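Local atomic coordinates of YesW protein (Bacillus subtilis, PDB entry 2ZUX), a protein that cleaves the type I rhamnogalacturonan of plant cell-wall pectin by endo-type elimination, releasing unsaturated oligosaccharides, and needs calcium or manganese for activity. Residues D422-G427 with V442-G447; P426-W431 with S565-D570; V448-N453 with R471-D476. All coordinates share one frame; numbering follows the deposited sequence.

Contact 1 (D422-G427 with V442-G447). With CA (calcium ion), chain I.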
loop_
_atom_site.group_PDB
_atom_site.type_symbol
_atom_site.label_atom_id
_atom_site.label_comp_id
_atom_site.label_asym_id
_atom_site.label_seq_id
_atom_site.Cartn_x
_atom_site.Cartn_y
_atom_site.Cartn_z
ATOM N N ASP A 422 -9.720 -6.556 -20.018
ATOM C CA ASP A 422 -10.442 -6.970 -21.213
ATOM C C ASP A 422 -11.700 -6.119 -21.317
ATOM O O ASP A 422 -12.600 -6.252 -20.497
ATOM C CB ASP A 422 -10.790 -8.460 -21.110
ATOM C CG ASP A 422 -11.354 -9.031 -22.398
ATOM O OD1 ASP A 422 -11.950 -8.271 -23.199
ATOM O OD2 ASP A 422 -11.198 -10.256 -22.588
ATOM N N PRO A 423 -11.771 -5.225 -22.316
ATOM C CA PRO A 423 -12.920 -4.324 -22.400
ATOM C C PRO A 423 -14.184 -4.995 -22.950
ATOM O O PRO A 423 -15.252 -4.372 -22.966
ATOM C CB PRO A 423 -12.433 -3.233 -23.361
ATOM C CG PRO A 423 -11.487 -3.937 -24.259
ATOM C CD PRO A 423 -10.805 -4.989 -23.405
ATOM N N ARG A 424 -14.069 -6.247 -23.379
ATOM C CA ARG A 424 -15.225 -6.966 -23.919
ATOM C C ARG A 424 -16.130 -7.471 -22.802
ATOM O O ARG A 424 -17.279 -7.839 -23.043
ATOM C CB ARG A 424 -14.778 -8.120 -24.810
ATOM C CG ARG A 424 -13.862 -7.706 -25.952
ATOM C CD ARG A 424 -13.269 -8.917 -26.641
ATOM N NE ARG A 424 -12.526 -9.751 -25.701
ATOM C CZ ARG A 424 -12.102 -10.982 -25.959
ATOM N NH1 ARG A 424 -12.330 -11.535 -27.147
ATOM N NH2 ARG A 424 -11.447 -11.666 -25.028
ATOM N N TYR A 425 -15.610 -7.493 -21.575
ATOM C CA TYR A 425 -16.403 -7.882 -20.418
ATOM C C TYR A 425 -16.431 -6.709 -19.451
ATOM O O TYR A 425 -15.377 -6.282 -18.966
ATOM C CB TYR A 425 -15.806 -9.114 -19.742
ATOM C CG TYR A 425 -15.837 -10.353 -20.607
ATOM C CD1 TYR A 425 -16.875 -11.279 -20.492
ATOM C CD2 TYR A 425 -14.829 -10.598 -21.538
ATOM C CE1 TYR A 425 -16.906 -12.423 -21.283
ATOM C CE2 TYR A 425 -14.847 -11.741 -22.329
ATOM C CZ TYR A 425 -15.889 -12.641 -22.194
ATOM O OH TYR A 425 -15.904 -13.775 -22.981
ATOM N N PRO A 426 -17.624 -6.153 -19.184
ATOM C CA PRO A 426 -17.682 -5.008 -18.275
ATOM C C PRO A 426 -17.075 -5.345 -16.919
ATOM O O PRO A 426 -17.189 -6.477 -16.437
ATOM C CB PRO A 426 -19.186 -4.727 -18.148
ATOM C CG PRO A 426 -19.758 -5.267 -19.423
ATOM C CD PRO A 426 -18.958 -6.503 -19.711
ATOM N N GLY A 427 -16.400 -4.368 -16.334
ATOM C CA GLY A 427 -15.844 -4.531 -15.004
ATOM C C GLY A 427 -14.449 -5.123 -14.996
ATOM O O GLY A 427 -13.784 -5.242 -16.036
ATOM N N VAL A 442 -17.443 -15.873 -15.636
ATOM C CA VAL A 442 -17.368 -16.533 -16.939
ATOM C C VAL A 442 -15.908 -16.661 -17.372
ATOM O O VAL A 442 -15.201 -15.659 -17.461
ATOM C CB VAL A 442 -18.195 -15.755 -17.999
ATOM C CG1 VAL A 442 -18.011 -16.353 -19.388
ATOM C CG2 VAL A 442 -19.659 -15.738 -17.611
ATOM N N LYS A 443 -15.451 -17.889 -17.627
ATOM C CA LYS A 443 -14.069 -18.100 -18.037
ATOM C C LYS A 443 -13.837 -17.492 -19.414
ATOM O O LYS A 443 -14.629 -17.705 -20.339
ATOM C CB LYS A 443 -13.701 -19.583 -18.016
ATOM C CG LYS A 443 -12.244 -19.840 -18.395
ATOM C CD LYS A 443 -11.813 -21.268 -18.094
ATOM C CE LYS A 443 -10.660 -21.698 -18.996
ATOM N NZ LYS A 443 -9.362 -21.099 -18.611
ATOM N N ILE A 444 -12.765 -16.718 -19.533
ATOM C CA ILE A 444 -12.414 -16.028 -20.767
ATOM C C ILE A 444 -11.225 -16.727 -21.418
ATOM O O ILE A 444 -10.129 -16.763 -20.849
ATOM C CB ILE A 444 -12.035 -14.553 -20.498
ATOM C CG1 ILE A 444 -13.181 -13.814 -19.795
ATOM C CG2 ILE A 444 -11.611 -13.854 -21.807
ATOM C CD1 ILE A 444 -12.770 -12.467 -19.207
ATOM N N GLY A 445 -11.448 -17.294 -22.602
ATOM C CA GLY A 445 -10.387 -17.987 -23.339
ATOM C C GLY A 445 -9.759 -19.112 -22.540
ATOM O O GLY A 445 -10.428 -19.759 -21.731
ATOM N N SER A 446 -8.465 -19.338 -22.758
ATOM C CA SER A 446 -7.765 -20.442 -22.098
ATOM C C SER A 446 -6.490 -20.015 -21.368
ATOM O O SER A 446 -5.942 -20.781 -20.577
ATOM C CB SER A 446 -7.461 -21.561 -23.100
ATOM O OG SER A 446 -6.664 -21.082 -24.161
ATOM N N GLY A 447 -6.022 -18.801 -21.629
ATOM C CA GLY A 447 -4.808 -18.309 -20.973
ATOM C C GLY A 447 -5.052 -17.451 -19.742
ATOM O O GLY A 447 -6.197 -17.177 -19.372
HETATM CA CA CA I . -13.278 -5.682 -18.304
HETATM O O HOH W 1 -14.154 -3.525 -18.833
#
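Y425 and I444 mark the closest backbone approach, their CA atoms 9.1 Å apart, so the two loops meet through side chains alone, with no hydrogen bond between them. The Y425–I444 pair carries most of the interface. I444 lays its longer branch over one face of the Y425 ring, the two side chains running antiparallel alongside one another. CG1 stands 3.9 Å from the ring centroid and 20° off the normal, a CH-pi contact, while CD1 comes within 3.6 Å of Y425 CD2. CG1 of I444 is anti to the carbonyl carbon (chi1 -57°), which leaves CG2 anti to the backbone N and directed at a different partner. That methyl lies 3.7 Å from D422 OD2 and also touches NH2 of R424.

The charged pair it meets is firmly locked. R424 grips the D422 carboxylate side-on: NE reaches OD1 at 3.0 Å, and NH2 reaches OD2 at 2.8 Å in a salt bridge. Each acceptor uses its syn lone pair, and both oxygens lie within a few degrees of the guanidinium plane. OD1 takes a further bond from R424 N, on its anti side, which makes an Asx turn. D422 to Y425 form a type I beta turn, although its Y425 N to D422 O bond is weak. D422 O instead binds the calcium ion at 2.4 Å, together with the carbonyls of Y425 and G427, one water, D420 and E429. The D422 carboxylate, paired with R424, takes no part in binding the metal; the salt bridge probably offsets its charge.

The calcium loop runs from strand 416-419 to strand 429-432. I444 belongs to the loop after strand 435-437, where its backbone bonds to L436, so the contact joins two loops of this three-stranded antiparallel sheet.

Contact 2 (P426-W431 with S565-D570). With CA (calcium ion), chain I.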
loop_
_atom_site.group_PDB
_atom_site.type_symbol
_atom_site.label_atom_id
_atom_site.label_comp_id
_atom_site.label_asym_id
_atom_site.label_seq_id
_atom_site.Cartn_x
_atom_site.Cartn_y
_atom_site.Cartn_z
ATOM N N PRO A 426 -17.624 -6.153 -19.184
ATOM C CA PRO A 426 -17.682 -5.008 -18.275
ATOM C C PRO A 426 -17.075 -5.345 -16.919
ATOM O O PRO A 426 -17.189 -6.477 -16.437
ATOM C CB PRO A 426 -19.186 -4.727 -18.148
ATOM C CG PRO A 426 -19.758 -5.267 -19.423
ATOM C CD PRO A 426 -18.958 -6.503 -19.711
ATOM N N GLY A 427 -16.400 -4.368 -16.334
ATOM C CA GLY A 427 -15.844 -4.531 -15.004
ATOM C C GLY A 427 -14.449 -5.123 -14.996
ATOM O O GLY A 427 -13.784 -5.242 -16.036
ATOM N N GLN A 428 -13.990 -5.453 -13.797
ATOM C CA GLN A 428 -12.666 -6.011 -13.616
ATOM C C GLN A 428 -12.688 -7.509 -13.808
ATOM O O GLN A 428 -13.522 -8.201 -13.233
ATOM C CB GLN A 428 -12.137 -5.678 -12.219
ATOM C CG GLN A 428 -12.054 -4.183 -11.964
ATOM C CD GLN A 428 -11.219 -3.863 -10.743
ATOM O OE1 GLN A 428 -10.117 -4.388 -10.577
ATOM N NE2 GLN A 428 -11.732 -2.985 -9.890
ATOM N N GLU A 429 -11.764 -7.994 -14.624
ATOM C CA GLU A 429 -11.506 -9.420 -14.725
ATOM C C GLU A 429 -10.738 -9.887 -13.495
ATOM O O GLU A 429 -10.126 -9.082 -12.775
ATOM C CB GLU A 429 -10.683 -9.707 -15.986
ATOM C CG GLU A 429 -11.477 -9.592 -17.298
ATOM C CD GLU A 429 -11.999 -8.190 -17.584
ATOM O OE1 GLU A 429 -11.187 -7.234 -17.660
ATOM O OE2 GLU A 429 -13.232 -8.031 -17.754
ATOM N N VAL A 430 -10.787 -11.187 -13.239
ATOM C CA VAL A 430 -10.018 -11.771 -12.151
ATOM C C VAL A 430 -9.351 -13.030 -12.671
ATOM O O VAL A 430 -9.858 -13.679 -13.592
ATOM C CB VAL A 430 -10.878 -12.077 -10.892
ATOM C CG1 VAL A 430 -11.527 -10.801 -10.346
ATOM C CG2 VAL A 430 -11.928 -13.127 -11.193
ATOM N N TRP A 431 -8.191 -13.355 -12.122
ATOM C CA TRP A 431 -7.525 -14.587 -12.513
ATOM C C TRP A 431 -6.784 -15.249 -11.383
ATOM O O TRP A 431 -6.272 -14.588 -10.483
ATOM C CB TRP A 431 -6.613 -14.413 -13.736
ATOM C CG TRP A 431 -5.392 -13.501 -13.641
ATOM C CD1 TRP A 431 -4.093 -13.893 -13.448
ATOM C CD2 TRP A 431 -5.356 -12.086 -13.844
ATOM N NE1 TRP A 431 -3.257 -12.806 -13.492
ATOM C CE2 TRP A 431 -4.003 -11.683 -13.739
ATOM C CE3 TRP A 431 -6.333 -11.115 -14.101
ATOM C CZ2 TRP A 431 -3.604 -10.351 -13.871
ATOM C CZ3 TRP A 431 -5.940 -9.790 -14.231
ATOM C CH2 TRP A 431 -4.583 -9.420 -14.121
ATOM N N SER A 565 -12.010 3.146 -4.795
ATOM C CA SER A 565 -13.348 2.935 -4.241
ATOM C C SER A 565 -14.425 2.857 -5.318
ATOM O O SER A 565 -15.533 2.363 -5.050
ATOM C CB SER A 565 -13.699 4.064 -3.271
ATOM O OG SER A 565 -13.873 5.293 -3.948
ATOM N N PHE A 566 -14.098 3.374 -6.503
ATOM C CA PHE A 566 -14.998 3.412 -7.646
ATOM C C PHE A 566 -14.410 2.533 -8.748
ATOM O O PHE A 566 -13.221 2.182 -8.714
ATOM C CB PHE A 566 -15.166 4.859 -8.142
ATOM C CG PHE A 566 -13.872 5.504 -8.549
ATOM C CD1 PHE A 566 -13.434 5.447 -9.870
ATOM C CD2 PHE A 566 -13.060 6.119 -7.602
ATOM C CE1 PHE A 566 -12.223 6.015 -10.250
ATOM C CE2 PHE A 566 -11.841 6.692 -7.978
ATOM C CZ PHE A 566 -11.423 6.629 -9.301
ATOM N N PHE A 567 -15.236 2.172 -9.726
ATOM C CA PHE A 567 -14.755 1.422 -10.867
ATOM C C PHE A 567 -13.993 2.354 -11.800
ATOM O O PHE A 567 -14.572 3.263 -12.404
ATOM C CB PHE A 567 -15.890 0.725 -11.622
ATOM C CG PHE A 567 -15.441 0.106 -12.914
ATOM C CD1 PHE A 567 -14.615 -1.016 -12.902
ATOM C CD2 PHE A 567 -15.820 0.651 -14.136
ATOM C CE1 PHE A 567 -14.163 -1.579 -14.085
ATOM C CE2 PHE A 567 -15.382 0.084 -15.327
ATOM C CZ PHE A 567 -14.554 -1.039 -15.299
ATOM N N LEU A 568 -12.684 2.140 -11.880
ATOM C CA LEU A 568 -11.820 2.846 -12.810
ATOM C C LEU A 568 -11.496 1.845 -13.902
ATOM O O LEU A 568 -10.796 0.865 -13.673
ATOM C CB LEU A 568 -10.549 3.322 -12.101
ATOM C CG LEU A 568 -9.697 4.399 -12.782
ATOM C CD1 LEU A 568 -8.573 4.848 -11.844
ATOM C CD2 LEU A 568 -9.121 3.926 -14.115
ATOM N N GLY A 569 -12.035 2.070 -15.088
ATOM C CA GLY A 569 -11.806 1.131 -16.172
ATOM C C GLY A 569 -12.594 1.490 -17.399
ATOM O O GLY A 569 -13.241 2.541 -17.448
ATOM N N ASP A 570 -12.540 0.614 -18.395
ATOM C CA ASP A 570 -13.232 0.861 -19.648
ATOM C C ASP A 570 -14.731 0.935 -19.416
ATOM O O ASP A 570 -15.303 0.079 -18.746
ATOM C CB ASP A 570 -12.909 -0.216 -20.673
ATOM C CG ASP A 570 -13.492 0.096 -22.030
ATOM O OD1 ASP A 570 -12.923 0.961 -22.726
ATOM O OD2 ASP A 570 -14.524 -0.503 -22.376
HETATM CA CA CA I . -13.278 -5.682 -18.304
HETATM O O HOH W 2 -17.051 -1.756 -17.640
HETATM O O HOH W 1 -14.154 -3.525 -18.833
#
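A water molecule joins the backbones of G427 and D570: it donates to D570 O at 2.8 Å and accepts from G427 N at 3.0 Å. No direct hydrogen bond crosses between the segments, so this water is their polar bridge. The remaining contact is made by F567, which leans the CE1 corner of its ring on G427, with CE1 3.5 Å from G427 CA in an oblique approach. CG of F567 is anti to its backbone N (chi1 172°), and this carries the ring towards the 426-431 segment although its CB does not point there. Q428 adds CG at the ring edge, in plane, 4.0 Å from F567 CE1; its amide plane and the ring are 38° apart. The ring has G569 N over one face and D570 O at its edge.

G427 has little room for a side chain, since at its positive phi a CB would press on the carbonyl O of P426. Its own carbonyl O binds the calcium ion at 2.4 Å. E429 chelates the same ion with both carboxylate oxygens, unequally, OE2 at 2.4 Å and OE1 at 2.7 Å; OE1 also accepts from I421 N, which is consistent with its longer metal bond. D420 OD1 is a further ligand, and its other oxygen accepts from D570 N, so the 565-570 segment supplies a second-shell bond to a metal ligand.

Counting the carbonyls of D422 and Y425 and one water other than the bridging one, the ion has seven oxygen ligands, a coordination number common for calcium, in a site built mainly on the loop joining antiparallel strands 416-419 and 429-432 of the beta-propeller domain.

Contact 3 (V448-N453 with R471-D476); sequences VPSSTN and RIDKWD
The indole of W475 carries P449 on one face, the proline ring crossing the tryptophan at about a right angle. P449 CG rides 4.1 Å from the centroid of the six-membered ring and 24° off its normal, a CH-pi contact offset toward the rim and close to CE3 (3.7 Å). The backbone follows the same surface: P449 N approaches W475 CZ3 at 3.4 Å, and V448 O meets that atom obliquely at 3.5 Å. In the beta-propeller this is a junction between neighbouring sheets, where the loop leaving strand 435-437 passes over strand 471-476, the third strand of the next four-stranded antiparallel sheet.

With chi1 at 179° the indole of W475 swings opposite its own backbone N, and the side chain leaves the strand on the side that the loop crosses, bringing the benzene end of the indole under the V448–P449 peptide. I421 and S482 also touch the indole, while W431 of strand 429-432 packs on P449, so the proline sits between two tryptophans from adjacent sheets. An alanine in place of W475 would probably leave P449 CG and the V448 carbonyl without the surface they rest on, opening a gap between loop and strand.

Two residues earlier on the strand, D473 faces the same loop, but by a different means. Its OD2 lies 3.7 Å from S450 OG, too far for a direct hydrogen bond, and a water fills the interval. The chi1 of 62° places S450 OG between its backbone N and carbonyl carbon, within reach of this water at 2.8 Å. The water is gripped by three side chains: it hydrogen-bonds S450 OG, bonds S451 OG at 2.7 Å and donates to D473 OD2, also at 2.7 Å.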
loop_
_atom_site.group_PDB
_atom_site.type_symbol
_atom_site.label_atom_id
_atom_site.label_comp_id
_atom_site.label_asym_id
_atom_site.label_seq_id
_atom_site.Cartn_x
_atom_site.Cartn_y
_atom_site.Cartn_z
ATOM N N VAL A 448 -3.957 -17.063 -19.090
ATOM C CA VAL A 448 -3.957 -15.997 -18.088
ATOM C C VAL A 448 -2.782 -15.081 -18.381
ATOM O O VAL A 448 -1.816 -15.480 -19.047
ATOM C CB VAL A 448 -3.809 -16.492 -16.614
ATOM C CG1 VAL A 448 -5.102 -17.041 -16.102
ATOM C CG2 VAL A 448 -2.654 -17.494 -16.462
ATOM N N PRO A 449 -2.844 -13.842 -17.874
ATOM C CA PRO A 449 -1.667 -12.977 -17.912
ATOM C C PRO A 449 -0.430 -13.656 -17.314
ATOM O O PRO A 449 -0.549 -14.538 -16.456
ATOM C CB PRO A 449 -2.099 -11.775 -17.069
ATOM C CG PRO A 449 -3.588 -11.717 -17.294
ATOM C CD PRO A 449 -4.008 -13.160 -17.275
ATOM N N SER A 450 0.745 -13.242 -17.770
ATOM C CA SER A 450 1.998 -13.880 -17.375
ATOM C C SER A 450 2.433 -13.595 -15.939
ATOM O O SER A 450 3.436 -14.139 -15.475
ATOM C CB SER A 450 3.105 -13.451 -18.324
ATOM O OG SER A 450 3.295 -12.058 -18.237
ATOM N N SER A 451 1.702 -12.723 -15.243
ATOM C CA SER A 451 1.936 -12.474 -13.825
ATOM C C SER A 451 0.612 -12.479 -13.088
ATOM O O SER A 451 -0.441 -12.227 -13.683
ATOM C CB SER A 451 2.645 -11.141 -13.598
ATOM O OG SER A 451 1.864 -10.031 -14.015
ATOM N N THR A 452 0.682 -12.773 -11.795
ATOM C CA THR A 452 -0.465 -12.716 -10.901
ATOM C C THR A 452 0.009 -12.077 -9.599
ATOM O O THR A 452 0.094 -12.725 -8.549
ATOM C CB THR A 452 -1.075 -14.118 -10.680
ATOM O OG1 THR A 452 -1.220 -14.755 -11.954
ATOM C CG2 THR A 452 -2.449 -14.029 -10.025
ATOM N N ASN A 453 0.335 -10.791 -9.696
ATOM C CA ASN A 453 0.987 -10.078 -8.608
ATOM C C ASN A 453 0.316 -8.720 -8.396
ATOM O O ASN A 453 -0.606 -8.622 -7.598
ATOM C CB ASN A 453 2.501 -9.958 -8.866
ATOM C CG ASN A 453 3.248 -9.423 -7.672
ATOM O OD1 ASN A 453 2.677 -9.261 -6.595
ATOM N ND2 ASN A 453 4.538 -9.171 -7.844
ATOM N N ARG A 471 9.166 -5.424 -13.972
ATOM C CA ARG A 471 8.480 -5.349 -15.260
ATOM C C ARG A 471 7.066 -4.789 -15.151
ATOM O O ARG A 471 6.346 -5.072 -14.177
ATOM C CB ARG A 471 8.409 -6.736 -15.900
ATOM C CG ARG A 471 9.763 -7.305 -16.308
ATOM C CD ARG A 471 9.665 -8.731 -16.850
ATOM N NE ARG A 471 9.005 -9.659 -15.930
ATOM C CZ ARG A 471 9.615 -10.404 -15.013
ATOM N NH1 ARG A 471 10.931 -10.352 -14.849
ATOM N NH2 ARG A 471 8.891 -11.208 -14.246
ATOM N N ILE A 472 6.672 -4.012 -16.157
ATOM C CA ILE A 472 5.272 -3.667 -16.380
ATOM C C ILE A 472 4.871 -4.290 -17.715
ATOM O O ILE A 472 5.549 -4.081 -18.731
ATOM C CB ILE A 472 5.041 -2.140 -16.398
ATOM C CG1 ILE A 472 5.435 -1.532 -15.042
ATOM C CG2 ILE A 472 3.577 -1.823 -16.746
ATOM C CD1 ILE A 472 5.339 -0.025 -14.980
ATOM N N ASP A 473 3.800 -5.080 -17.697
ATOM C CA ASP A 473 3.286 -5.759 -18.882
ATOM C C ASP A 473 1.877 -5.282 -19.212
ATOM O O ASP A 473 1.174 -4.736 -18.358
ATOM C CB ASP A 473 3.245 -7.280 -18.653
ATOM C CG ASP A 473 4.596 -7.868 -18.260
ATOM O OD1 ASP A 473 5.632 -7.484 -18.845
ATOM O OD2 ASP A 473 4.618 -8.740 -17.371
ATOM N N LYS A 474 1.460 -5.510 -20.450
ATOM C CA LYS A 474 0.086 -5.256 -20.847
ATOM C C LYS A 474 -0.508 -6.506 -21.475
ATOM O O LYS A 474 0.147 -7.204 -22.255
ATOM C CB LYS A 474 -0.023 -4.072 -21.807
ATOM C CG LYS A 474 -1.462 -3.545 -21.932
ATOM C CD LYS A 474 -1.567 -2.381 -22.874
ATOM C CE LYS A 474 -3.011 -1.979 -23.046
ATOM N NZ LYS A 474 -3.556 -1.309 -21.839
ATOM N N TRP A 475 -1.750 -6.788 -21.107
ATOM C CA TRP A 475 -2.484 -7.928 -21.633
ATOM C C TRP A 475 -3.088 -7.609 -22.992
ATOM O O TRP A 475 -3.871 -6.670 -23.135
ATOM C CB TRP A 475 -3.580 -8.305 -20.646
ATOM C CG TRP A 475 -4.469 -9.464 -21.014
ATOM C CD1 TRP A 475 -5.808 -9.397 -21.278
ATOM C CD2 TRP A 475 -4.110 -10.854 -21.110
ATOM N NE1 TRP A 475 -6.306 -10.654 -21.526
ATOM C CE2 TRP A 475 -5.286 -11.567 -21.436
ATOM C CE3 TRP A 475 -2.910 -11.568 -20.957
ATOM C CZ2 TRP A 475 -5.303 -12.952 -21.611
ATOM C CZ3 TRP A 475 -2.933 -12.958 -21.135
ATOM C CH2 TRP A 475 -4.126 -13.630 -21.453
ATOM N N ASP A 476 -2.706 -8.402 -23.989
ATOM C CA ASP A 476 -3.304 -8.328 -25.315
ATOM C C ASP A 476 -4.538 -9.220 -25.244
ATOM O O ASP A 476 -4.433 -10.445 -25.344
ATOM C CB ASP A 476 -2.288 -8.821 -26.355
ATOM C CG ASP A 476 -2.850 -8.884 -27.773
ATOM O OD1 ASP A 476 -4.082 -8.870 -27.966
ATOM O OD2 ASP A 476 -2.029 -8.972 -28.703
HETATM O O HOH W 3 2.304 -9.908 -16.720
#

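Followed from the N terminus, 422-431 comes first and opens both contact 1 and contact 2, which share P426, G427 and the calcium ion. Contact 1 closes early, at 442-447, looping round strands 429-432 and 435-437. The chain runs directly on into 448-453, where contact 3 opens and then closes at 471-476, after strands 454-456 and 465-468; the two are in series. Contact 2 closes last, at 565-570, so contact 3 falls wholly within its long span. I444 CD1 packs on E429 CG, tying contact 1 to contact 2, and W431 NE1 probably hydrogen-bonds S451 O, tying contact 2 to contact 3. Together they join two successive propeller sheets and the late loop.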